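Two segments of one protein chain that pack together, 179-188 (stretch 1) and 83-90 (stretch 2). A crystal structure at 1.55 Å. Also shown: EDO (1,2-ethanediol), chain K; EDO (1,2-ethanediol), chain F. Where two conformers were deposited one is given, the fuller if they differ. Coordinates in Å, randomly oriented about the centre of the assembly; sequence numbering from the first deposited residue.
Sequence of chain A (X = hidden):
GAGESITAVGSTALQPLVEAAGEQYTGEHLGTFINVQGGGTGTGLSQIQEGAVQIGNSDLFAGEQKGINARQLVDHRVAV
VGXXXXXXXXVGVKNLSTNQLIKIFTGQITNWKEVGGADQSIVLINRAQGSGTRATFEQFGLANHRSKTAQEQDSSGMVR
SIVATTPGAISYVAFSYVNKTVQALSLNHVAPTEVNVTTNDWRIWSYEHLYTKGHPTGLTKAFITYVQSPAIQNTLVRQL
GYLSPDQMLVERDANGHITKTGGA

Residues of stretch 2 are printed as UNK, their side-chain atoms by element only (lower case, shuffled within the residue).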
# COMPACT_ATOMS: atom_id res chain seq x y z
N ASN A 179 -1.82 2.53 13.76
CA ASN A 179 -2.38 3.28 14.89
C ASN A 179 -2.08 2.56 16.21
O ASN A 179 -1.39 1.53 16.22
CB ASN A 179 -3.90 3.55 14.69
CG ASN A 179 -4.79 2.29 14.81
OD1 ASN A 179 -4.42 1.29 15.39
ND2 ASN A 179 -6.00 2.39 14.27
N LYS A 180 -2.62 3.10 17.31
CA LYS A 180 -2.33 2.63 18.67
C LYS A 180 -2.77 1.20 18.97
O LYS A 180 -2.35 0.62 19.98
CB LYS A 180 -3.00 3.55 19.71
CG LYS A 180 -2.38 4.94 19.82
CD LYS A 180 -3.02 5.74 20.96
CE LYS A 180 -4.44 6.20 20.63
NZ LYS A 180 -4.47 7.16 19.49
N THR A 181 -3.62 0.61 18.12
CA THR A 181 -4.09 -0.76 18.35
C THR A 181 -3.06 -1.83 17.94
O THR A 181 -3.20 -2.98 18.33
CB THR A 181 -5.41 -1.04 17.62
OG1 THR A 181 -5.19 -0.98 16.22
CG2 THR A 181 -6.51 -0.01 18.01
N VAL A 182 -2.06 -1.43 17.16
CA VAL A 182 -1.00 -2.35 16.69
C VAL A 182 0.40 -1.73 16.84
O VAL A 182 0.52 -0.52 17.11
CB VAL A 182 -1.24 -2.77 15.22
CG1 VAL A 182 -2.58 -3.51 15.09
CG2 VAL A 182 -1.20 -1.57 14.29
N GLN A 183 1.43 -2.56 16.67
CA GLN A 183 2.81 -2.14 16.80
C GLN A 183 3.53 -2.34 15.47
O GLN A 183 3.63 -3.47 15.00
CB GLN A 183 3.50 -2.93 17.93
CG GLN A 183 5.03 -2.85 17.96
CD GLN A 183 5.51 -1.54 18.56
OE1 GLN A 183 5.32 -1.32 19.75
NE2 GLN A 183 6.16 -0.68 17.75
N ALA A 184 4.00 -1.26 14.85
CA ALA A 184 4.88 -1.34 13.67
C ALA A 184 6.25 -1.81 14.10
O ALA A 184 6.79 -1.35 15.10
CB ALA A 184 5.04 0.02 12.95
N LEU A 185 6.82 -2.72 13.33
CA LEU A 185 8.18 -3.13 13.56
C LEU A 185 9.21 -2.34 12.79
O LEU A 185 9.03 -2.06 11.58
CB LEU A 185 8.36 -4.61 13.17
CG LEU A 185 7.55 -5.65 13.92
CD1 LEU A 185 7.82 -7.06 13.42
CD2 LEU A 185 7.72 -5.59 15.44
N SER A 186 10.33 -2.07 13.45
CA SER A 186 11.56 -1.71 12.78
C SER A 186 12.11 -3.01 12.17
O SER A 186 11.80 -4.11 12.68
CB SER A 186 12.56 -1.10 13.77
OG SER A 186 12.14 0.20 14.19
N LEU A 187 12.90 -2.87 11.11
CA LEU A 187 13.60 -3.99 10.45
C LEU A 187 15.07 -3.63 10.36
O LEU A 187 15.42 -2.52 9.85
CB LEU A 187 13.03 -4.27 9.06
CG LEU A 187 11.61 -4.72 9.06
CD1 LEU A 187 11.07 -4.81 7.62
CD2 LEU A 187 11.55 -6.09 9.72
N ASN A 188 15.94 -4.51 10.84
CA ASN A 188 17.38 -4.24 10.91
C ASN A 188 17.68 -2.94 11.67
O ASN A 188 18.61 -2.18 11.34
CB ASN A 188 17.92 -4.20 9.46
CG ASN A 188 17.51 -5.42 8.68
OD1 ASN A 188 17.86 -6.57 9.07
ND2 ASN A 188 16.73 -5.23 7.64
N UNK A 83 5.22 0.63 3.44
CA UNK A 83 4.59 -0.59 3.99
C UNK A 83 5.44 -1.08 5.16
O UNK A 83 6.69 -1.15 5.07
c UNK A 83 3.50 -1.20 1.82
c UNK A 83 3.74 -1.90 0.51
c UNK A 83 4.03 -3.04 3.53
c UNK A 83 4.46 -1.67 2.92
N UNK A 84 4.76 -1.44 6.24
CA UNK A 84 5.44 -1.89 7.45
C UNK A 84 4.82 -3.18 8.01
O UNK A 84 3.61 -3.38 7.95
c UNK A 84 4.05 -0.48 9.03
o UNK A 84 6.20 -1.31 9.68
c UNK A 84 5.44 -0.84 8.55
N UNK A 85 5.67 -4.08 8.49
CA UNK A 85 5.11 -5.16 9.33
C UNK A 85 4.46 -4.56 10.56
O UNK A 85 4.87 -3.50 11.07
c UNK A 85 6.33 -5.98 9.74
c UNK A 85 7.15 -4.08 8.52
c UNK A 85 7.51 -5.42 9.05
N UNK A 86 3.38 -5.21 11.00
CA UNK A 86 2.71 -4.87 12.22
C UNK A 86 2.47 -6.12 13.04
O UNK A 86 2.27 -7.19 12.49
c UNK A 86 1.55 -2.72 11.44
c UNK A 86 0.42 -4.94 11.04
c UNK A 86 1.34 -4.16 11.99
c UNK A 86 -1.05 -4.54 11.15
N UNK A 87 2.55 -5.98 14.35
CA UNK A 87 2.33 -7.09 15.25
C UNK A 87 1.35 -6.73 16.34
O UNK A 87 1.12 -5.58 16.66
c UNK A 87 3.64 -7.58 15.89
c UNK A 87 4.63 -8.07 14.83
c UNK A 87 4.26 -6.51 16.78
N UNK A 88 0.76 -7.77 16.93
CA UNK A 88 -0.06 -7.62 18.11
C UNK A 88 0.84 -7.04 19.21
O UNK A 88 2.01 -7.39 19.30
o UNK A 88 -0.95 -9.06 20.86
c UNK A 88 -1.47 -8.92 19.76
c UNK A 88 -0.63 -8.98 18.50
n UNK A 88 -2.76 -8.72 19.61
N UNK A 89 0.32 -6.11 19.99
CA UNK A 89 1.15 -5.37 20.93
C UNK A 89 1.78 -6.19 22.06
O UNK A 89 2.70 -5.72 22.74
c UNK A 89 -1.90 -2.19 21.84
c UNK A 89 0.34 -4.20 21.51
c UNK A 89 0.04 -3.12 20.50
c UNK A 89 -0.61 -1.87 21.10
n UNK A 89 -2.51 -0.96 22.44
N UNK A 90 1.32 -7.43 22.26
CA UNK A 90 1.85 -8.29 23.29
C UNK A 90 2.89 -9.32 22.81
O UNK A 90 3.30 -10.18 23.61
n UNK A 90 -2.17 -6.44 26.54
c UNK A 90 0.70 -8.95 24.06
c UNK A 90 -1.16 -8.62 25.72
c UNK A 90 -2.43 -7.80 25.97
c UNK A 90 -0.22 -7.95 24.73
C1 EDO K . -4.47 -10.22 22.88
O1 EDO K . -3.04 -10.15 22.81
C2 EDO K . -5.08 -8.84 23.04
O2 EDO K . -4.59 -7.99 21.99
C1 EDO F . 14.94 -1.98 6.58
O1 EDO F . 16.08 -2.80 6.25
C2 EDO F . 13.68 -2.34 5.79
O2 EDO F . 13.86 -2.22 4.38
O HOH W 1 -2.47 -5.38 19.68
O HOH W 2 3.73 -2.92 21.63

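Position 83 carries four side-chain carbons, forked at the first, with one arm two carbons long. It touches nothing on stretch 1; its side chain is out of reach. A beta-branched chain of four carbons is isoleucine, so this is Ile 83, which brings the strand in without joining the contact.

Position 84 has one carbon bearing an oxygen and a carbon. The oxygen lies 3.7 Å from CB of Ala 184 and 3.5 Å from O of Leu 185. Since the chain is forked and polar, the residue is Thr 84. OG1 of Thr 84 donates a hydrogen bond to the backbone O of position 85 at 2.9 Å, so the hydroxyl is satisfied within its own strand.

At position 85 three carbons close a ring onto the backbone nitrogen; CB lies 4.1 Å from CD1 of Leu 185, and another ring carbon lies 3.9 Å from CD1 of Leu 187. This is Pro 85. With no N-H to offer, it pairs through its carbonyl: N of Leu 185 donates to O of Pro 85 at 3.1 Å, and CA of Ala 184 makes a CA-H...O contact with the same O at 3.4 Å. The ring thus supplies an apolar surface, CB and CG facing the two leucines.

Position 86 again shows four carbons forked at the first, one arm two carbons long. The short arm's carbon sits 4.1 Å from CG2 of Val 182 and 4.2 Å from CA of Ala 184. This is Ile 86, an antiparallel, non-hydrogen-bonded partner of Ala 184, with both side chains on the same face of the sheet. CA of Ile 86 lies 4.4 Å from CA of Ala 184, whose side chain is a single methyl.

Position 87 has one carbon carrying two others, three in all. One methyl carbon lies 3.6 Å from CD1 of Leu 185 and the other 3.8 Å from CB of Gln 183. This is Val 87. It forms the hydrogen-bonded pair with Gln 183, Val 87 N to Gln 183 O at 2.8 Å and Gln 183 N to Val 87 O at 3.0 Å, and the two side chains share a face of the sheet.

Position 88 has two carbons, the second bearing one oxygen and one nitrogen. It points away from stretch 1 and makes no contact there. This is Asn 88, whose OD1 accepts from N of position 90 at 3.1 Å and whose amide also binds an ethanediol.

Position 89 is four carbons in a row ending in nitrogen, and that nitrogen reaches O of Lys 180 at 2.9 Å. It is Lys 89, hydrogen-bonded through NZ to a turn carbonyl. A water also links its N to O of Thr 181.

Position 90 has the same unbranched make-up, four carbons and a nitrogen, but lies out of reach: Lys 90.

The rule is a short antiparallel ladder. Backbone hydrogen bonds set the register, apolar side chains fill in around it, and Lys 89 extends the contact to the type I turn from Asn 179 to Val 182. Together the stretches bury 585 Å².

Stretch 2 (83-90) ITPIVNKK
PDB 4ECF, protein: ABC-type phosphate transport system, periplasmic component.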